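Side-chain contact in kcn28 (Kitasatospora, PDB 6J31), which is of unknown function but has the two-domain GT-B fold, with a C-terminal domain like that of erythromycin biosynthesis protein CIII: residues Ser21-Leu24 and Ile25-Leu28. Residues are numbered along the deposited sequence; the frame is centred on the assembly and turned at random.
Sequences SLEL and IREL
Arg26 holds the carboxylate of Glu23, one turn earlier, in a side-on salt bridge. Its NE donates to Glu23 OE1 at 3.0 Å, and its NH2 donates to Glu23 OE2 at 3.2 Å. A weak third bond runs from NE to OE2. Both oxygens are met on their syn sides and lie close to the guanidinium plane. The pairing is not quite flat: the two planes are 27° apart. The two side chains lie side by side and point the same way. Glu23 bends at chi2 (-47°) and Arg26 at chi3 (-55°), which brings the charged ends together. Two bonds to separate oxygens should limit rotation of the carboxylate. NH2 of Arg26 serves two acids, Glu23 and Glu49.

Beneath the side chains run regular i to i+4 backbone bonds. Ile25 N donates to Ser21 O at 2.9 Å, and Leu28 N to Leu24 O at 3.0 Å. Leu24 CG and Leu28 CD1 approach at 4.4 Å. These two leucines face helix 382-391, at Ala386 and Ala387. Leu28 and Ile25 both touch Val35 of strand 34-39, and Ile25 also meets Met9.

Residues 22-28 make up most of amphipathic helix 22-30: Leu24, Ile25 and Leu28 are buried, while Glu23, Arg26 and Glu27 are partly exposed. This helix links parallel strands 6-10 and 34-39 in a beta-alpha-beta unit of the N-terminal Rossmann-like domain, as in other GT-B proteins.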
loop_
_atom_site.group_PDB
_atom_site.type_symbol
_atom_site.label_atom_id
_atom_site.label_comp_id
_atom_site.label_asym_id
_atom_site.label_seq_id
_atom_site.Cartn_x
_atom_site.Cartn_y
_atom_site.Cartn_z
ATOM N N SER A 21 -2.700 6.776 4.898
ATOM C CA SER A 21 -3.591 7.893 5.190
ATOM C C SER A 21 -3.355 8.577 6.536
ATOM O O SER A 21 -4.095 9.512 6.856
ATOM C CB SER A 21 -5.055 7.435 5.102
ATOM O OG SER A 21 -5.303 6.333 5.958
ATOM N N LEU A 22 -2.347 8.174 7.321
ATOM C CA LEU A 22 -2.160 8.797 8.635
ATOM C C LEU A 22 -2.001 10.309 8.525
ATOM O O LEU A 22 -2.627 11.065 9.279
ATOM C CB LEU A 22 -0.967 8.197 9.388
ATOM C CG LEU A 22 -1.086 6.869 10.150
ATOM C CD1 LEU A 22 -2.448 6.195 9.996
ATOM C CD2 LEU A 22 0.058 5.917 9.844
ATOM N N GLU A 23 -1.159 10.772 7.600
ATOM C CA GLU A 23 -0.947 12.209 7.481
ATOM C C GLU A 23 -2.197 12.918 6.986
ATOM O O GLU A 23 -2.421 14.085 7.330
ATOM C CB GLU A 23 0.236 12.497 6.561
ATOM C CG GLU A 23 1.576 12.054 7.138
ATOM C CD GLU A 23 1.762 12.481 8.583
ATOM O OE1 GLU A 23 1.487 13.660 8.905
ATOM O OE2 GLU A 23 2.186 11.633 9.399
ATOM N N LEU A 24 -3.018 12.241 6.182
ATOM C CA LEU A 24 -4.283 12.837 5.774
ATOM C C LEU A 24 -5.211 13.019 6.971
ATOM O O LEU A 24 -5.824 14.083 7.132
ATOM C CB LEU A 24 -4.943 11.976 4.694
ATOM C CG LEU A 24 -6.338 12.388 4.220
ATOM C CD1 LEU A 24 -6.313 13.833 3.768
ATOM C CD2 LEU A 24 -6.799 11.494 3.080
ATOM N N ILE A 25 -5.311 12.004 7.834
ATOM C CA ILE A 25 -6.165 12.116 9.014
ATOM C C ILE A 25 -5.628 13.179 9.959
ATOM O O ILE A 25 -6.390 13.975 10.522
ATOM C CB ILE A 25 -6.295 10.757 9.725
ATOM C CG1 ILE A 25 -6.752 9.669 8.748
ATOM C CG2 ILE A 25 -7.270 10.873 10.882
ATOM C CD1 ILE A 25 -8.112 9.933 8.146
ATOM N N ARG A 26 -4.307 13.211 10.143
ATOM C CA ARG A 26 -3.689 14.228 10.985
ATOM C C ARG A 26 -3.999 15.628 10.472
ATOM O O ARG A 26 -4.264 16.542 11.263
ATOM C CB ARG A 26 -2.183 13.999 11.043
ATOM C CG ARG A 26 -1.497 14.701 12.189
ATOM C CD ARG A 26 0.008 14.751 11.981
ATOM N NE ARG A 26 0.571 13.420 11.770
ATOM C CZ ARG A 26 0.676 12.490 12.713
ATOM N NH1 ARG A 26 0.240 12.726 13.942
ATOM N NH2 ARG A 26 1.209 11.313 12.421
ATOM N N GLU A 27 -3.968 15.818 9.150
ATOM C CA GLU A 27 -4.281 17.122 8.577
ATOM C C GLU A 27 -5.737 17.502 8.809
ATOM O O GLU A 27 -6.040 18.662 9.112
ATOM C CB GLU A 27 -3.961 17.133 7.080
ATOM C CG GLU A 27 -4.438 18.390 6.356
ATOM C CD GLU A 27 -3.741 19.659 6.827
ATOM O OE1 GLU A 27 -2.624 19.568 7.384
ATOM O OE2 GLU A 27 -4.326 20.752 6.658
ATOM N N LEU A 28 -6.657 16.546 8.650
ATOM C CA LEU A 28 -8.068 16.841 8.888
ATOM C C LEU A 28 -8.313 17.208 10.344
ATOM O O LEU A 28 -9.101 18.114 10.639
ATOM C CB LEU A 28 -8.925 15.641 8.481
ATOM C CG LEU A 28 -8.921 15.320 6.984
ATOM C CD1 LEU A 28 -9.583 13.979 6.708
ATOM C CD2 LEU A 28 -9.603 16.439 6.191
#